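Trafficking protein particle complex subunit 3 (Naegleria fowleri, PDB 6AQ3) probably serves as a subunit of the TRAPP complex that tethers transport vesicles, and carries a covalently bound palmitic acid. Local coordinates at residues C[141-146]-C[169-174]; C[163-168]-C[180-185]. All coordinates share one frame; numbering follows the deposited sequence.

Contact 1 of 2, residues C[141-146]-C[169-174]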
loop_
_atom_site.group_PDB
_atom_site.type_symbol
_atom_site.label_atom_id
_atom_site.label_comp_id
_atom_site.label_asym_id
_atom_site.label_seq_id
_atom_site.Cartn_x
_atom_site.Cartn_y
_atom_site.Cartn_z
ATOM N N LEU C 141 -0.081 20.126 2.694
ATOM C CA LEU C 141 0.046 18.687 2.880
ATOM C C LEU C 141 1.182 18.162 2.016
ATOM O O LEU C 141 1.315 18.534 0.843
ATOM C CB LEU C 141 -1.255 17.990 2.471
ATOM C CG LEU C 141 -1.228 16.477 2.298
ATOM C CD1 LEU C 141 -1.206 15.814 3.662
ATOM C CD2 LEU C 141 -2.438 16.024 1.456
ATOM N N TYR C 142 2.009 17.302 2.591
ATOM C CA TYR C 142 3.004 16.585 1.798
ATOM C C TYR C 142 2.492 15.158 1.632
ATOM O O TYR C 142 2.815 14.250 2.414
ATOM C CB TYR C 142 4.384 16.657 2.437
ATOM C CG TYR C 142 5.047 17.994 2.217
ATOM C CD1 TYR C 142 5.279 18.470 0.922
ATOM C CD2 TYR C 142 5.478 18.775 3.301
ATOM C CE1 TYR C 142 5.907 19.704 0.704
ATOM C CE2 TYR C 142 6.109 20.019 3.098
ATOM C CZ TYR C 142 6.315 20.470 1.793
ATOM O OH TYR C 142 6.925 21.678 1.561
ATOM N N TYR C 143 1.716 14.977 0.562
ATOM C CA TYR C 143 0.989 13.739 0.305
ATOM C C TYR C 143 1.868 12.498 0.449
ATOM O O TYR C 143 1.419 11.478 0.982
ATOM C CB TYR C 143 0.391 13.801 -1.098
ATOM C CG TYR C 143 -0.532 12.649 -1.414
ATOM C CD1 TYR C 143 -1.878 12.684 -1.057
ATOM C CD2 TYR C 143 -0.047 11.516 -2.042
ATOM C CE1 TYR C 143 -2.734 11.612 -1.353
ATOM C CE2 TYR C 143 -0.865 10.467 -2.325
ATOM C CZ TYR C 143 -2.205 10.511 -1.980
ATOM O OH TYR C 143 -2.987 9.432 -2.271
ATOM N N SER C 144 3.119 12.565 -0.017
ATOM C CA SER C 144 4.043 11.433 -0.017
ATOM C C SER C 144 5.044 11.457 1.134
ATOM O O SER C 144 6.115 10.851 1.014
ATOM C CB SER C 144 4.819 11.383 -1.325
ATOM O OG SER C 144 3.954 11.168 -2.401
ATOM N N ASN C 145 4.695 12.076 2.268
ATOM C CA ASN C 145 5.672 12.273 3.333
ATOM C C ASN C 145 6.193 10.961 3.900
ATOM O O ASN C 145 7.294 10.939 4.476
ATOM C CB ASN C 145 5.078 13.106 4.462
ATOM C CG ASN C 145 6.090 14.086 5.043
ATOM O OD1 ASN C 145 6.998 14.524 4.340
ATOM N ND2 ASN C 145 5.915 14.461 6.314
ATOM N N ILE C 146 5.453 9.863 3.707
ATOM C CA ILE C 146 5.922 8.550 4.134
ATOM C C ILE C 146 7.320 8.254 3.587
ATOM O O ILE C 146 8.079 7.492 4.195
ATOM C CB ILE C 146 4.904 7.477 3.717
ATOM C CG1 ILE C 146 5.157 6.181 4.476
ATOM C CG2 ILE C 146 5.005 7.209 2.219
ATOM C CD1 ILE C 146 3.960 5.255 4.474
ATOM N N CYS C 169 6.710 19.878 -4.091
ATOM C CA CYS C 169 5.839 18.795 -4.580
ATOM C C CYS C 169 4.894 19.341 -5.651
ATOM O O CYS C 169 4.262 20.387 -5.428
ATOM C CB CYS C 169 5.027 18.160 -3.441
ATOM S SG CYS C 169 4.102 16.618 -3.856
ATOM N N PRO C 170 4.800 18.693 -6.813
ATOM C CA PRO C 170 3.895 19.202 -7.864
ATOM C C PRO C 170 2.429 19.262 -7.461
ATOM O O PRO C 170 1.693 20.099 -7.997
ATOM C CB PRO C 170 4.131 18.239 -9.043
ATOM C CG PRO C 170 5.026 17.173 -8.546
ATOM C CD PRO C 170 5.743 17.696 -7.332
ATOM N N LEU C 171 1.975 18.445 -6.513
ATOM C CA LEU C 171 0.594 18.591 -6.061
ATOM C C LEU C 171 0.329 19.957 -5.444
ATOM O O LEU C 171 -0.833 20.372 -5.357
ATOM C CB LEU C 171 0.225 17.506 -5.036
ATOM C CG LEU C 171 0.223 16.064 -5.542
ATOM C CD1 LEU C 171 -0.059 15.117 -4.398
ATOM C CD2 LEU C 171 -0.832 15.928 -6.642
ATOM N N LEU C 172 1.368 20.654 -4.991
ATOM C CA LEU C 172 1.234 21.987 -4.430
ATOM C C LEU C 172 1.586 23.071 -5.435
ATOM O O LEU C 172 1.684 24.239 -5.057
ATOM C CB LEU C 172 2.121 22.117 -3.185
ATOM C CG LEU C 172 2.022 21.002 -2.127
ATOM C CD1 LEU C 172 3.213 21.049 -1.228
ATOM C CD2 LEU C 172 0.752 21.128 -1.290
ATOM N N GLY C 173 1.729 22.719 -6.707
ATOM C CA GLY C 173 2.054 23.673 -7.746
ATOM C C GLY C 173 3.524 23.837 -8.029
ATOM O O GLY C 173 3.886 24.694 -8.849
ATOM N N ASP C 174 4.384 23.030 -7.408
ATOM C CA ASP C 174 5.812 23.099 -7.685
ATOM C C ASP C 174 6.128 22.371 -8.989
ATOM O O ASP C 174 5.357 21.535 -9.466
ATOM C CB ASP C 174 6.610 22.504 -6.521
ATOM C CG ASP C 174 6.388 23.260 -5.217
ATOM O OD1 ASP C 174 6.344 24.504 -5.273
ATOM O OD2 ASP C 174 6.215 22.624 -4.152
#
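Apolar side chains join two loops here, with no hydrogen bond between them: 141-146, which leads from helix 134-138 into helix 146-157, and 169-174, most of the connection between strands 160-168 and 177-186. Leu172 and Leu171 carry it, against Tyr142, Tyr143 and the backbone of Leu141. Leu172, with CG anti to its carbonyl carbon (chi1 -49°), brings its two methyls to the backbone and ring of the facing loop. Its CD2 rests 3.4 Å from Leu141 O, while CD1 meets the Tyr142 ring at CE1, 3.6 Å away, the two side chains crossing at about a right angle. Cys169 CB approaches the edge of the same ring, 4.4 Å from Tyr142 CD1. The Tyr142 ring also meets that of Tyr166 on strand 160-168, planes about 15° apart, and its hydroxyl is hydrogen-bonded to Arg140. In this TRAPP-family fold the beta-hairpin loop is braced from within: Asp174 OD2 accepts from Cys169 N at 2.8 Å through its anti lone pair, and Leu172 N bonds to Cys169 O. The opposing loop makes a type I turn from Tyr142 to Asn145, closed by Asn145 N to Tyr142 O at 2.9 Å. Tyr143 starts toward the hairpin but, with CG anti to the backbone N (chi1 -173°), sends its ring off toward Val39 and Val130. What remains for Leu171 is the base of that side chain, CD1 lying 3.6 Å from Tyr143 CB.

Contact 2 of 2, residues C[163-168]-C[180-185]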
loop_
_atom_site.group_PDB
_atom_site.type_symbol
_atom_site.label_atom_id
_atom_site.label_comp_id
_atom_site.label_asym_id
_atom_site.label_seq_id
_atom_site.Cartn_x
_atom_site.Cartn_y
_atom_site.Cartn_z
ATOM N N GLU C 163 17.873 14.134 9.264
ATOM C CA GLU C 163 16.593 14.808 9.118
ATOM C C GLU C 163 16.269 14.857 7.626
ATOM O O GLU C 163 17.141 15.153 6.797
ATOM C CB GLU C 163 16.641 16.211 9.728
ATOM C CG GLU C 163 16.512 16.212 11.252
ATOM C CD GLU C 163 16.737 17.585 11.874
ATOM O OE1 GLU C 163 17.056 17.652 13.074
ATOM O OE2 GLU C 163 16.653 18.596 11.157
ATOM N N CYS C 164 15.035 14.528 7.278
ATOM C CA CYS C 164 14.631 14.375 5.884
ATOM C C CYS C 164 13.225 14.936 5.711
ATOM O O CYS C 164 12.276 14.421 6.319
ATOM C CB CYS C 164 14.686 12.903 5.472
ATOM S SG CYS C 164 14.212 12.631 3.772
ATOM N N GLU C 165 13.089 15.990 4.897
ATOM C CA GLU C 165 11.810 16.670 4.730
ATOM C C GLU C 165 11.562 17.035 3.273
ATOM O O GLU C 165 12.494 17.232 2.485
ATOM C CB GLU C 165 11.711 17.942 5.583
ATOM C CG GLU C 165 12.797 18.979 5.284
ATOM C CD GLU C 165 14.068 18.776 6.115
ATOM O OE1 GLU C 165 14.018 18.004 7.101
ATOM O OE2 GLU C 165 15.116 19.397 5.795
ATOM N N TYR C 166 10.276 17.107 2.930
ATOM C CA TYR C 166 9.857 17.571 1.617
ATOM C C TYR C 166 10.037 19.083 1.521
ATOM O O TYR C 166 9.776 19.822 2.475
ATOM C CB TYR C 166 8.387 17.204 1.366
ATOM C CG TYR C 166 8.179 16.110 0.340
ATOM C CD1 TYR C 166 8.225 16.392 -1.032
ATOM C CD2 TYR C 166 7.927 14.792 0.741
ATOM C CE1 TYR C 166 8.045 15.389 -1.988
ATOM C CE2 TYR C 166 7.743 13.767 -0.199
ATOM C CZ TYR C 166 7.802 14.076 -1.552
ATOM O OH TYR C 166 7.612 13.069 -2.458
ATOM N N LYS C 167 10.498 19.542 0.371
ATOM C CA LYS C 167 10.588 20.966 0.101
ATOM C C LYS C 167 9.725 21.414 -1.068
ATOM O O LYS C 167 9.213 22.535 -1.044
ATOM C CB LYS C 167 12.052 21.365 -0.155
ATOM C CG LYS C 167 13.001 20.961 0.974
ATOM C CD LYS C 167 13.337 22.127 1.902
ATOM C CE LYS C 167 12.574 22.048 3.226
ATOM N NZ LYS C 167 12.978 23.132 4.175
ATOM N N LYS C 168 9.554 20.580 -2.090
ATOM C CA LYS C 168 8.750 20.924 -3.251
ATOM C C LYS C 168 7.978 19.688 -3.688
ATOM O O LYS C 168 8.515 18.579 -3.640
ATOM C CB LYS C 168 9.633 21.463 -4.387
ATOM C CG LYS C 168 10.186 22.850 -4.099
ATOM C CD LYS C 168 11.299 23.276 -5.041
ATOM C CE LYS C 168 10.784 23.496 -6.454
ATOM N NZ LYS C 168 11.799 24.161 -7.325
ATOM N N ARG C 180 14.825 16.888 0.913
ATOM C CA ARG C 180 16.083 17.310 1.508
ATOM C C ARG C 180 16.524 16.272 2.528
ATOM O O ARG C 180 15.714 15.821 3.343
ATOM C CB ARG C 180 15.931 18.660 2.203
ATOM C CG ARG C 180 17.247 19.330 2.615
ATOM C CD ARG C 180 18.012 19.696 1.364
ATOM N NE ARG C 180 19.140 20.574 1.624
ATOM C CZ ARG C 180 20.029 20.929 0.704
ATOM N NH1 ARG C 180 19.913 20.486 -0.540
ATOM N NH2 ARG C 180 21.035 21.735 1.028
ATOM N N VAL C 181 17.802 15.904 2.491
ATOM C CA VAL C 181 18.374 14.939 3.429
ATOM C C VAL C 181 19.578 15.597 4.083
ATOM O O VAL C 181 20.528 15.970 3.385
ATOM C CB VAL C 181 18.792 13.628 2.738
ATOM C CG1 VAL C 181 19.222 12.617 3.769
ATOM C CG2 VAL C 181 17.634 13.066 1.867
ATOM N N ARG C 182 19.555 15.715 5.418
ATOM C CA ARG C 182 20.606 16.377 6.190
ATOM C C ARG C 182 21.133 15.461 7.289
ATOM O O ARG C 182 20.352 14.870 8.042
ATOM C CB ARG C 182 20.089 17.690 6.784
ATOM C CG ARG C 182 19.685 18.666 5.685
ATOM C CD ARG C 182 19.152 20.001 6.169
ATOM N NE ARG C 182 17.815 19.870 6.750
ATOM C CZ ARG C 182 17.546 19.904 8.052
ATOM N NH1 ARG C 182 18.531 20.081 8.939
ATOM N NH2 ARG C 182 16.281 19.778 8.459
ATOM N N LEU C 183 22.461 15.332 7.363
ATOM C CA LEU C 183 23.104 14.531 8.400
ATOM C C LEU C 183 23.211 15.303 9.717
ATOM O O LEU C 183 23.749 16.415 9.757
ATOM C CB LEU C 183 24.499 14.103 7.949
ATOM C CG LEU C 183 25.317 13.431 9.051
ATOM C CD1 LEU C 183 24.752 12.037 9.281
ATOM C CD2 LEU C 183 26.802 13.360 8.703
ATOM N N LYS C 184 22.708 14.705 10.796
ATOM C CA LYS C 184 22.795 15.265 12.144
ATOM C C LYS C 184 23.954 14.690 12.942
ATOM O O LYS C 184 24.720 15.441 13.552
ATOM C CB LYS C 184 21.470 15.039 12.885
ATOM C CG LYS C 184 20.369 15.973 12.424
ATOM C CD LYS C 184 20.892 17.391 12.661
ATOM C CE LYS C 184 20.155 18.473 11.915
ATOM N NZ LYS C 184 20.756 19.778 12.325
ATOM N N GLU C 185 24.124 13.375 12.920
ATOM C CA GLU C 185 25.282 12.786 13.565
ATOM C C GLU C 185 25.422 11.352 13.101
ATOM O O GLU C 185 24.428 10.679 12.804
ATOM C CB GLU C 185 25.196 12.834 15.099
ATOM C CG GLU C 185 24.201 11.879 15.724
ATOM C CD GLU C 185 24.142 12.004 17.236
ATOM O OE1 GLU C 185 25.011 12.684 17.830
ATOM O OE2 GLU C 185 23.200 11.441 17.830
#
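Strands 160-168 and 177-186 form an antiparallel beta hairpin, and on the face it shares with Glu163, Glu165 and Arg180, Arg182 is clasped by both glutamates. Its chain, bent at chi3 (-72°), swings the guanidinium across the neighbouring strand. Glu165 meets it side-on: OE2 alone accepts from NE and NH2 of Arg182, each at 2.9 Å, and lies in the guanidinium plane. NE uses the syn lone pair of OE2, whereas NH2 comes from above the carboxylate plane. CG of Glu165 sits in the crowded position between backbone N and carbonyl carbon, and a bend at chi2 turns the carboxylate to the arginine. Glu163, extended beyond CG, stands differently, its carboxylate 80° from the guanidinium plane; its OE2 offers the anti lone pair to Arg182 NH2 at 3.0 Å, while CB lies over one face of the guanidinium. The positive guanidinium would offset the repulsion between the two carboxylates and favour their ionised form. The end of Arg180 leads to a salt bridge with Glu116 and a hydrogen bond with Ser118 on strand 116-121. Beneath, Glu163 with Arg182 and Glu165 with Arg180 are hydrogen-bonded pairs, the straightest bond running from Arg180 N to Glu165 O (171°). Cys164 and Val181, the non-hydrogen-bonded pair between them, turn to the opposite face, where Cys164 packs on Cys148 and Ile151 of helix 146-157 and its SG lies 3.9 Å from Val181 CG2.

The two contacts belong to one continuous piece of the TRAPP-family fold, their centres about 15 Å apart and their segments alternating along the chain: 141-146, 163-168, 169-174, 180-185. Contact 2 pairs the hairpin strands, 160-168 at an outer position of the four-stranded antiparallel sheet within this chain; contact 1 lies at the turn joining them. Strand 160-168 runs directly into 169-174, and Tyr166 on it also reaches the first loop, its OH 3.5 Å from Ser144 CB. Helix 146-157 follows the first loop and touches Cys164 and Tyr166, so the hairpin is held to the helical part of the chain, where Ile146 touches the palmitic acid.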